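Long-range contacts in lovastatin nonaketide synthase, polyketide synthase component (Aspergillus terreus, PDB 7CPX), which builds dihydromonacolin L, the polyketide precursor of lovastatin, from malonyl-CoA by iterative condensation, reduction, dehydration and methylation, working with the partner protein LovC: residues W509-R513 with F903-M909; V517-A523 with W895-A900; L1717-T1723 with H1751-H1757. The protein carries 2 engineered substitutions. One frame throughout, in Å; residues are numbered along the deposited sequence.

Contact 1. Residues W509-R513 with F903-M909; sequences WSLLR and FDADEFM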
loop_
_atom_site.group_PDB
_atom_site.type_symbol
_atom_site.label_atom_id
_atom_site.label_comp_id
_atom_site.label_asym_id
_atom_site.label_seq_id
_atom_site.Cartn_x
_atom_site.Cartn_y
_atom_site.Cartn_z
ATOM N N TRP A 509 -61.118 11.466 12.717
ATOM C CA TRP A 509 -60.902 11.320 14.152
ATOM C C TRP A 509 -59.553 10.679 14.441
ATOM O O TRP A 509 -58.876 11.056 15.402
ATOM C CB TRP A 509 -62.027 10.498 14.773
ATOM C CG TRP A 509 -61.801 10.191 16.217
ATOM C CD1 TRP A 509 -62.090 10.994 17.280
ATOM C CD2 TRP A 509 -61.234 8.994 16.760
ATOM N NE1 TRP A 509 -61.739 10.372 18.452
ATOM C CE2 TRP A 509 -61.211 9.142 18.160
ATOM C CE3 TRP A 509 -60.744 7.813 16.200
ATOM C CZ2 TRP A 509 -60.719 8.153 19.007
ATOM C CZ3 TRP A 509 -60.256 6.832 17.041
ATOM C CH2 TRP A 509 -60.247 7.008 18.428
ATOM N N SER A 510 -59.153 9.695 13.636
ATOM C CA SER A 510 -57.830 9.106 13.801
ATOM C C SER A 510 -56.739 10.125 13.500
ATOM O O SER A 510 -55.729 10.189 14.211
ATOM C CB SER A 510 -57.685 7.883 12.897
ATOM O OG SER A 510 -57.933 8.217 11.544
ATOM N N LEU A 511 -56.928 10.934 12.456
ATOM C CA LEU A 511 -55.921 11.935 12.114
ATOM C C LEU A 511 -55.808 13.013 13.183
ATOM O O LEU A 511 -54.741 13.618 13.337
ATOM C CB LEU A 511 -56.241 12.561 10.760
ATOM C CG LEU A 511 -55.871 11.706 9.549
ATOM C CD1 LEU A 511 -56.451 12.303 8.292
ATOM C CD2 LEU A 511 -54.364 11.577 9.414
ATOM N N LEU A 512 -56.884 13.271 13.922
ATOM C CA LEU A 512 -56.861 14.297 14.961
ATOM C C LEU A 512 -56.367 13.747 16.297
ATOM O O LEU A 512 -55.367 14.220 16.842
ATOM C CB LEU A 512 -58.259 14.902 15.124
ATOM C CG LEU A 512 -58.587 16.088 14.220
ATOM C CD1 LEU A 512 -60.080 16.332 14.198
ATOM C CD2 LEU A 512 -57.855 17.330 14.697
ATOM N N ARG A 513 -57.063 12.745 16.830
ATOM C CA ARG A 513 -56.814 12.245 18.174
ATOM C C ARG A 513 -55.777 11.131 18.211
ATOM O O ARG A 513 -55.093 10.969 19.227
ATOM C CB ARG A 513 -58.125 11.736 18.781
ATOM C CG ARG A 513 -58.338 12.076 20.251
ATOM C CD ARG A 513 -58.177 10.857 21.148
ATOM N NE ARG A 513 -56.776 10.540 21.397
ATOM C CZ ARG A 513 -56.075 10.988 22.431
ATOM N NH1 ARG A 513 -56.614 11.782 23.343
ATOM N NH2 ARG A 513 -54.800 10.632 22.553
ATOM N N PHE A 903 -58.670 21.635 20.547
ATOM C CA PHE A 903 -59.968 21.070 20.887
ATOM C C PHE A 903 -59.828 19.558 20.987
ATOM O O PHE A 903 -58.841 18.973 20.535
ATOM C CB PHE A 903 -61.032 21.455 19.855
ATOM C CG PHE A 903 -60.880 20.752 18.538
ATOM C CD1 PHE A 903 -60.037 21.254 17.562
ATOM C CD2 PHE A 903 -61.585 19.591 18.274
ATOM C CE1 PHE A 903 -59.898 20.610 16.349
ATOM C CE2 PHE A 903 -61.450 18.941 17.064
ATOM C CZ PHE A 903 -60.606 19.451 16.100
ATOM N N ASP A 904 -60.836 18.933 21.588
ATOM C CA ASP A 904 -60.871 17.489 21.774
ATOM C C ASP A 904 -61.846 16.887 20.770
ATOM O O ASP A 904 -63.052 17.148 20.836
ATOM C CB ASP A 904 -61.284 17.136 23.203
ATOM C CG ASP A 904 -61.116 15.660 23.512
ATOM O OD1 ASP A 904 -61.246 14.832 22.587
ATOM O OD2 ASP A 904 -60.855 15.327 24.688
ATOM N N ALA A 905 -61.319 16.085 19.844
ATOM C CA ALA A 905 -62.166 15.435 18.853
ATOM C C ALA A 905 -62.925 14.254 19.440
ATOM O O ALA A 905 -64.054 13.974 19.017
ATOM C CB ALA A 905 -61.323 14.973 17.665
ATOM N N ASP A 906 -62.328 13.550 20.404
ATOM C CA ASP A 906 -63.002 12.408 21.009
ATOM C C ASP A 906 -64.303 12.838 21.670
ATOM O O ASP A 906 -65.353 12.222 21.463
ATOM C CB ASP A 906 -62.079 11.731 22.022
ATOM C CG ASP A 906 -62.680 10.467 22.607
ATOM O OD1 ASP A 906 -63.771 10.060 22.157
ATOM O OD2 ASP A 906 -62.061 9.881 23.521
ATOM N N GLU A 907 -64.259 13.914 22.458
ATOM C CA GLU A 907 -65.477 14.413 23.086
ATOM C C GLU A 907 -66.455 14.942 22.044
ATOM O O GLU A 907 -67.674 14.770 22.180
ATOM C CB GLU A 907 -65.132 15.503 24.099
ATOM C CG GLU A 907 -64.207 15.045 25.217
ATOM C CD GLU A 907 -64.840 13.993 26.107
ATOM O OE1 GLU A 907 -66.061 13.762 25.985
ATOM O OE2 GLU A 907 -64.114 13.397 26.931
ATOM N N PHE A 908 -65.940 15.591 20.998
ATOM C CA PHE A 908 -66.811 16.135 19.963
ATOM C C PHE A 908 -67.619 15.029 19.297
ATOM O O PHE A 908 -68.830 15.167 19.089
ATOM C CB PHE A 908 -65.982 16.893 18.928
ATOM C CG PHE A 908 -66.789 17.430 17.783
ATOM C CD1 PHE A 908 -67.410 18.663 17.878
ATOM C CD2 PHE A 908 -66.928 16.703 16.614
ATOM C CE1 PHE A 908 -68.155 19.160 16.828
ATOM C CE2 PHE A 908 -67.671 17.195 15.560
ATOM C CZ PHE A 908 -68.286 18.425 15.667
ATOM N N MET A 909 -66.965 13.918 18.956
ATOM C CA MET A 909 -67.676 12.785 18.382
ATOM C C MET A 909 -68.467 12.011 19.425
ATOM O O MET A 909 -69.388 11.271 19.064
ATOM C CB MET A 909 -66.694 11.852 17.673
ATOM C CG MET A 909 -66.082 12.460 16.421
ATOM S SD MET A 909 -67.309 12.910 15.174
ATOM C CE MET A 909 -67.889 11.302 14.642
#

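Contact 2. Residues V517-A523 with W895-A900; sequences VLPFRRA and WERFGA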
loop_
_atom_site.group_PDB
_atom_site.type_symbol
_atom_site.label_atom_id
_atom_site.label_comp_id
_atom_site.label_asym_id
_atom_site.label_seq_id
_atom_site.Cartn_x
_atom_site.Cartn_y
_atom_site.Cartn_z
ATOM N N VAL A 517 -49.166 15.327 16.085
ATOM C CA VAL A 517 -49.126 16.693 15.576
ATOM C C VAL A 517 -47.671 17.098 15.409
ATOM O O VAL A 517 -46.823 16.789 16.255
ATOM C CB VAL A 517 -49.870 17.657 16.517
ATOM C CG1 VAL A 517 -49.765 19.083 16.004
ATOM C CG2 VAL A 517 -51.326 17.249 16.656
ATOM N N LEU A 518 -47.379 17.797 14.323
ATOM C CA LEU A 518 -46.024 18.159 13.944
ATOM C C LEU A 518 -45.981 19.617 13.520
ATOM O O LEU A 518 -47.012 20.201 13.168
ATOM C CB LEU A 518 -45.524 17.251 12.811
ATOM C CG LEU A 518 -45.490 15.768 13.198
ATOM C CD1 LEU A 518 -45.165 14.887 12.011
ATOM C CD2 LEU A 518 -44.488 15.528 14.312
ATOM N N PRO A 519 -44.793 20.243 13.551
ATOM C CA PRO A 519 -44.706 21.695 13.338
ATOM C C PRO A 519 -45.487 22.197 12.134
ATOM O O PRO A 519 -46.368 23.052 12.280
ATOM C CB PRO A 519 -43.201 21.926 13.158
ATOM C CG PRO A 519 -42.566 20.834 13.934
ATOM C CD PRO A 519 -43.468 19.643 13.784
ATOM N N PHE A 520 -45.185 21.685 10.945
ATOM C CA PHE A 520 -45.898 22.103 9.746
ATOM C C PHE A 520 -47.257 21.419 9.719
ATOM O O PHE A 520 -47.338 20.187 9.748
ATOM C CB PHE A 520 -45.089 21.773 8.494
ATOM C CG PHE A 520 -43.829 22.576 8.364
ATOM C CD1 PHE A 520 -42.670 22.180 9.006
ATOM C CD2 PHE A 520 -43.806 23.733 7.606
ATOM C CE1 PHE A 520 -41.511 22.919 8.892
ATOM C CE2 PHE A 520 -42.649 24.477 7.487
ATOM C CZ PHE A 520 -41.499 24.070 8.130
ATOM N N ARG A 521 -48.320 22.213 9.666
ATOM C CA ARG A 521 -49.680 21.718 9.792
ATOM C C ARG A 521 -50.512 22.146 8.594
ATOM O O ARG A 521 -50.302 23.219 8.021
ATOM C CB ARG A 521 -50.345 22.241 11.069
ATOM C CG ARG A 521 -49.664 21.834 12.360
ATOM C CD ARG A 521 -50.261 22.587 13.538
ATOM N NE ARG A 521 -49.720 22.148 14.817
ATOM C CZ ARG A 521 -48.586 22.588 15.344
ATOM N NH1 ARG A 521 -47.827 23.471 14.716
ATOM N NH2 ARG A 521 -48.201 22.130 16.532
ATOM N N ARG A 522 -51.462 21.294 8.220
ATOM C CA ARG A 522 -52.498 21.661 7.271
ATOM C C ARG A 522 -53.774 20.927 7.643
ATOM O O ARG A 522 -53.740 19.861 8.264
ATOM C CB ARG A 522 -52.100 21.340 5.821
ATOM C CG ARG A 522 -53.167 21.681 4.779
ATOM C CD ARG A 522 -53.549 23.161 4.799
ATOM N NE ARG A 522 -54.767 23.430 4.045
ATOM C CZ ARG A 522 -54.809 23.919 2.812
ATOM N NH1 ARG A 522 -53.706 24.213 2.143
ATOM N NH2 ARG A 522 -55.990 24.121 2.235
ATOM N N ALA A 523 -54.903 21.520 7.277
ATOM C CA ALA A 523 -56.209 20.947 7.555
ATOM C C ALA A 523 -57.082 21.087 6.320
ATOM O O ALA A 523 -57.058 22.125 5.651
ATOM C CB ALA A 523 -56.858 21.629 8.759
ATOM N N TRP A 895 -57.068 23.804 14.896
ATOM C CA TRP A 895 -56.036 22.775 14.943
ATOM C C TRP A 895 -54.724 23.292 14.370
ATOM O O TRP A 895 -53.674 23.183 15.009
ATOM C CB TRP A 895 -56.501 21.531 14.188
ATOM C CG TRP A 895 -55.537 20.395 14.274
ATOM C CD1 TRP A 895 -55.429 19.489 15.285
ATOM C CD2 TRP A 895 -54.540 20.042 13.309
ATOM N NE1 TRP A 895 -54.426 18.592 15.012
ATOM C CE2 TRP A 895 -53.865 18.909 13.804
ATOM C CE3 TRP A 895 -54.153 20.572 12.077
ATOM C CZ2 TRP A 895 -52.825 18.299 13.108
ATOM C CZ3 TRP A 895 -53.121 19.966 11.389
ATOM C CH2 TRP A 895 -52.469 18.841 11.906
ATOM N N GLU A 896 -54.768 23.884 13.175
ATOM C CA GLU A 896 -53.550 24.402 12.568
ATOM C C GLU A 896 -52.872 25.420 13.471
ATOM O O GLU A 896 -51.655 25.616 13.379
ATOM C CB GLU A 896 -53.863 25.029 11.210
ATOM C CG GLU A 896 -54.302 24.032 10.152
ATOM C CD GLU A 896 -54.605 24.692 8.822
ATOM O OE1 GLU A 896 -54.530 25.936 8.743
ATOM O OE2 GLU A 896 -54.916 23.966 7.855
ATOM N N ARG A 897 -53.634 26.075 14.345
ATOM C CA ARG A 897 -53.039 27.063 15.236
ATOM C C ARG A 897 -52.495 26.457 16.526
ATOM O O ARG A 897 -51.415 26.858 16.976
ATOM C CB ARG A 897 -54.061 28.153 15.565
ATOM C CG ARG A 897 -53.835 29.452 14.804
ATOM C CD ARG A 897 -53.787 29.234 13.295
ATOM N NE ARG A 897 -53.331 30.424 12.589
ATOM C CZ ARG A 897 -53.229 30.518 11.270
ATOM N NH1 ARG A 897 -53.571 29.515 10.477
ATOM N NH2 ARG A 897 -52.772 31.645 10.734
ATOM N N PHE A 898 -53.200 25.507 17.138
ATOM C CA PHE A 898 -52.808 25.014 18.457
ATOM C C PHE A 898 -52.894 23.496 18.542
ATOM O O PHE A 898 -53.421 22.945 19.512
ATOM C CB PHE A 898 -53.662 25.650 19.550
ATOM C CG PHE A 898 -53.903 27.115 19.352
ATOM C CD1 PHE A 898 -52.870 28.025 19.482
ATOM C CD2 PHE A 898 -55.166 27.581 19.036
ATOM C CE1 PHE A 898 -53.092 29.375 19.298
ATOM C CE2 PHE A 898 -55.396 28.925 18.853
ATOM C CZ PHE A 898 -54.358 29.826 18.983
ATOM N N GLY A 899 -52.392 22.797 17.527
ATOM C CA GLY A 899 -52.255 21.357 17.620
ATOM C C GLY A 899 -53.537 20.681 18.067
ATOM O O GLY A 899 -54.653 21.146 17.806
ATOM N N ALA A 900 -53.373 19.553 18.762
ATOM C CA ALA A 900 -54.519 18.852 19.328
ATOM C C ALA A 900 -55.066 19.555 20.561
ATOM O O ALA A 900 -56.236 19.354 20.906
ATOM C CB ALA A 900 -54.135 17.415 19.683
#

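Contact 3. Residues L1717-T1723 with H1751-H1757; sequences LTYASNT and HPDLGVH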
loop_
_atom_site.group_PDB
_atom_site.type_symbol
_atom_site.label_atom_id
_atom_site.label_comp_id
_atom_site.label_asym_id
_atom_site.label_seq_id
_atom_site.Cartn_x
_atom_site.Cartn_y
_atom_site.Cartn_z
ATOM N N LEU A 1717 38.883 -71.381 -16.347
ATOM C CA LEU A 1717 37.948 -70.876 -15.348
ATOM C C LEU A 1717 37.106 -72.006 -14.776
ATOM O O LEU A 1717 36.855 -72.058 -13.566
ATOM C CB LEU A 1717 37.043 -69.802 -15.953
ATOM C CG LEU A 1717 37.705 -68.573 -16.580
ATOM C CD1 LEU A 1717 36.666 -67.487 -16.811
ATOM C CD2 LEU A 1717 38.851 -68.053 -15.727
ATOM N N THR A 1718 36.657 -72.923 -15.636
ATOM C CA THR A 1718 35.818 -74.021 -15.168
ATOM C C THR A 1718 36.567 -74.906 -14.181
ATOM O O THR A 1718 36.011 -75.311 -13.153
ATOM C CB THR A 1718 35.326 -74.848 -16.357
ATOM O OG1 THR A 1718 34.636 -73.998 -17.281
ATOM C CG2 THR A 1718 34.388 -75.952 -15.889
ATOM N N TYR A 1719 37.831 -75.217 -14.471
ATOM C CA TYR A 1719 38.605 -76.109 -13.617
ATOM C C TYR A 1719 39.321 -75.390 -12.482
ATOM O O TYR A 1719 39.966 -76.055 -11.664
ATOM C CB TYR A 1719 39.642 -76.871 -14.444
ATOM C CG TYR A 1719 39.072 -78.009 -15.254
ATOM C CD1 TYR A 1719 38.861 -79.256 -14.683
ATOM C CD2 TYR A 1719 38.753 -77.840 -16.592
ATOM C CE1 TYR A 1719 38.343 -80.301 -15.422
ATOM C CE2 TYR A 1719 38.235 -78.878 -17.339
ATOM C CZ TYR A 1719 38.032 -80.105 -16.751
ATOM O OH TYR A 1719 37.516 -81.142 -17.493
ATOM N N ALA A 1720 39.228 -74.067 -12.405
ATOM C CA ALA A 1720 40.000 -73.288 -11.448
ATOM C C ALA A 1720 39.117 -72.828 -10.296
ATOM O O ALA A 1720 38.023 -72.298 -10.517
ATOM C CB ALA A 1720 40.641 -72.076 -12.124
ATOM N N SER A 1721 39.594 -73.048 -9.074
ATOM C CA SER A 1721 39.048 -72.400 -7.888
ATOM C C SER A 1721 39.900 -71.227 -7.437
ATOM O O SER A 1721 39.368 -70.255 -6.890
ATOM C CB SER A 1721 38.927 -73.407 -6.739
ATOM O OG SER A 1721 40.198 -73.918 -6.376
ATOM N N ASN A 1722 41.210 -71.306 -7.658
ATOM C CA ASN A 1722 42.132 -70.207 -7.429
ATOM C C ASN A 1722 43.071 -70.120 -8.622
ATOM O O ASN A 1722 43.334 -71.121 -9.292
ATOM C CB ASN A 1722 42.938 -70.402 -6.139
ATOM C CG ASN A 1722 42.062 -70.437 -4.905
ATOM O OD1 ASN A 1722 40.989 -69.835 -4.873
ATOM N ND2 ASN A 1722 42.518 -71.141 -3.875
ATOM N N THR A 1723 43.560 -68.915 -8.901
ATOM C CA THR A 1723 44.501 -68.760 -9.999
ATOM C C THR A 1723 45.305 -67.481 -9.832
ATOM O O THR A 1723 44.799 -66.465 -9.341
ATOM C CB THR A 1723 43.795 -68.744 -11.356
ATOM O OG1 THR A 1723 42.986 -69.918 -11.499
ATOM C CG2 THR A 1723 44.829 -68.691 -12.474
ATOM N N HIS A 1751 32.996 -64.759 -11.168
ATOM C CA HIS A 1751 33.128 -65.957 -10.355
ATOM C C HIS A 1751 33.735 -65.584 -9.010
ATOM O O HIS A 1751 34.934 -65.792 -8.789
ATOM C CB HIS A 1751 33.993 -66.996 -11.067
ATOM C CG HIS A 1751 33.478 -67.385 -12.418
ATOM N ND1 HIS A 1751 32.437 -68.271 -12.591
ATOM C CD2 HIS A 1751 33.862 -67.007 -13.660
ATOM C CE1 HIS A 1751 32.201 -68.423 -13.882
ATOM N NE2 HIS A 1751 33.052 -67.667 -14.552
ATOM N N PRO A 1752 32.945 -65.030 -8.087
ATOM C CA PRO A 1752 33.515 -64.639 -6.789
ATOM C C PRO A 1752 34.161 -65.795 -6.052
ATOM O O PRO A 1752 35.139 -65.587 -5.322
ATOM C CB PRO A 1752 32.305 -64.078 -6.028
ATOM C CG PRO A 1752 31.112 -64.656 -6.713
ATOM C CD PRO A 1752 31.494 -64.790 -8.151
ATOM N N ASP A 1753 33.646 -67.014 -6.222
ATOM C CA ASP A 1753 34.291 -68.180 -5.633
ATOM C C ASP A 1753 35.652 -68.454 -6.256
ATOM O O ASP A 1753 36.467 -69.159 -5.651
ATOM C CB ASP A 1753 33.394 -69.408 -5.790
ATOM C CG ASP A 1753 32.011 -69.199 -5.205
ATOM O OD1 ASP A 1753 31.890 -68.437 -4.222
ATOM O OD2 ASP A 1753 31.047 -69.794 -5.728
ATOM N N LEU A 1754 35.915 -67.913 -7.443
ATOM C CA LEU A 1754 37.181 -68.128 -8.143
ATOM C C LEU A 1754 38.151 -67.028 -7.734
ATOM O O LEU A 1754 38.049 -65.889 -8.197
ATOM C CB LEU A 1754 36.965 -68.139 -9.652
ATOM C CG LEU A 1754 38.231 -68.134 -10.510
ATOM C CD1 LEU A 1754 39.149 -69.280 -10.123
ATOM C CD2 LEU A 1754 37.875 -68.208 -11.984
ATOM N N GLY A 1755 39.096 -67.366 -6.863
ATOM C CA GLY A 1755 40.147 -66.434 -6.512
ATOM C C GLY A 1755 40.983 -66.082 -7.723
ATOM O O GLY A 1755 41.506 -66.971 -8.399
ATOM N N VAL A 1756 41.112 -64.793 -8.014
ATOM C CA VAL A 1756 41.849 -64.308 -9.174
ATOM C C VAL A 1756 42.929 -63.354 -8.693
ATOM O O VAL A 1756 42.640 -62.402 -7.958
ATOM C CB VAL A 1756 40.916 -63.613 -10.180
ATOM C CG1 VAL A 1756 41.725 -62.898 -11.243
ATOM C CG2 VAL A 1756 39.972 -64.621 -10.811
ATOM N N HIS A 1757 44.170 -63.607 -9.103
ATOM C CA HIS A 1757 45.277 -62.721 -8.782
ATOM C C HIS A 1757 46.110 -62.470 -10.029
ATOM O O HIS A 1757 46.242 -63.340 -10.892
ATOM C CB HIS A 1757 46.156 -63.304 -7.676
ATOM C CG HIS A 1757 45.434 -63.501 -6.381
ATOM N ND1 HIS A 1757 45.776 -62.828 -5.228
ATOM C CD2 HIS A 1757 44.378 -64.285 -6.059
ATOM C CE1 HIS A 1757 44.968 -63.197 -4.251
ATOM N NE2 HIS A 1757 44.110 -64.078 -4.729
#

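Contact 1. Residues W509-R513 with F903-M909
The contact between helix 504-513 and the start of helix 905-911 is made largely by apolar side chains, with carbon atoms of Arg513 and Asp906 adding to it. The short helical pieces 509-513 and 905-909 run closer to antiparallel than parallel, at 142°, with axes 10.1 Å apart, and the small Ala905 sits where the backbones come nearest, its CA 6.3 Å from that of Arg513. Leu512 reaches across with CD1, which lies 3.7 Å from CZ at the edge of the Phe903 ring and 3.9 Å from Ala905 CB. Trp509 supplies the second apolar surface: its CD1 is 4.1 Å from Ala905 CB and 4.3 Å from Met909 CG, while NE1 comes within 3.5 Å of Asp906 CA; the indole turns its edge to Ala905 O and Asp906 CA.

Polar groups serve mainly their own surroundings. Asp904 is the N-cap of helix 905-911, its OD1 accepting from Glu907 N at 3.2 Å and, weakly, from Asp906 N at 2.8 Å. Arg513 touches Asp906 through carbon, CD to CB at 4.1 Å, whereas the Asp906 carboxylate forms a salt bridge with Arg910.

Leu511 and Leu512 of helix 504-513 also pack on strand 475-479. This arrangement is consistent with the ketosynthase-acyltransferase linker domain of polyketide and fatty acid synthases, where the chain returning from the acyltransferase probably packs back on the linker.

Contact 2. Residues V517-A523 with W895-A900
The indole of Trp895 is a broad bump, wedged from the C-terminal part of helix 883-898 against strand 520-524. Arg521 lays its aliphatic stem over it: CD stands above one face of the ring, and CB is 3.6 Å from CZ3. The same CD lies 3.3 Å from Glu896 O, in the groove between indole and helix backbone. Ala523 CB, 4.4 Å from Trp895 CE3, and Arg522 O, 3.2 Å from CZ3, bound the ring farther along. Strand 520-524 is the middle one of an antiparallel three-stranded sheet, between strands 475-479 and 546-547, consistent with the ketosynthase-acyltransferase linker domain; helix 883-898, of the acyltransferase part, packs on it. Val517 fills the hollow beside Gly899, Ala900 and the indole, CG1 3.7 Å from Gly899 CA and CG2 4.0 Å from Trp895 CZ2 and 4.1 Å from Ala900 CB. Gly899 has positive phi, and a beta carbon there would crowd Val517 CG1. Glu896 reaches across to Ala523 and Arg522, OE2 accepting a weak hydrogen bond from Ala523 N at 2.5 Å and forming a long salt bridge with Arg522 NE at 3.9 Å; Arg522 NE donates to Ala523 O at 3.1 Å, NH1 to Ile544 O.

Contact 3. Residues L1717-T1723 with H1751-H1757
Leu1754 loses more surface than any other residue of this contact. It closes the type I turn from His1751 to Leu1754 that follows helix 1735-1750, and its side chain packs against Ala1720 and Leu1717: CD1 is 3.7 Å from Ala1720 CB and 3.2 Å from Ala1720 O, and CD2 is 3.9 Å from Leu1717 CD2. Its backbone is engaged too, through a CA-H...O contact of 3.3 Å from Leu1754 CA to Ser1721 O.

Thr1723, second in buried area, lies in the parallel pairing, bridged to Val1756. Its N donates to Gly1755 O at 2.9 Å and its O accepts from His1757 N at 2.9 Å, while Gly1755 N bonds to Ser1721 O, also at 2.9 Å; this is the zigzag of a parallel ladder. Its hydroxyl turns back to its own chain, OG1 donating to Asn1722 O at 2.5 Å. In the neighbouring pair Gly1755 faces Asn1722, where a beta carbon would clash with Asn1722 OD1; the amide of Asn1722 is held by Asp1784.

Leu1717 of helix 1705-1719 covers the turn, with CD1 4.2 Å from His1751 CD2. Both it and Leu1754 touch Ile1747 of helix 1735-1750, the helix of the beta-alpha-beta crossover joining strands 1720-1728 and 1755-1761. The open, largely parallel sheet is consistent with a noncatalytic ketoreductase-like subdomain. Main-chain hydrogen bonds thus fix the strand register, while Leu1754 packs on Leu1717 and Ala1720 beside the strand ends.

How the contacts relate
Contacts 1 and 2 are neighbours, their centres 13 Å apart, and Trp895 joins them: its CD1 lies 3.3 Å from Leu512 CD2, and its CB is 4.1 Å from Phe903 CE1. Helix 504-513 leads into strand 520-524, as helix 883-898 leads into helix 905-911, so the same two parts of the chain meet twice, the pairing of contact 2 falling within that of contact 1. Contact 3 belongs to another region at the far side of the chain's centre, with its centre about 133 Å from that of contact 1 and 130 Å from that of contact 2. All three are structural packing away from the annotated active sites and the NADP pocket.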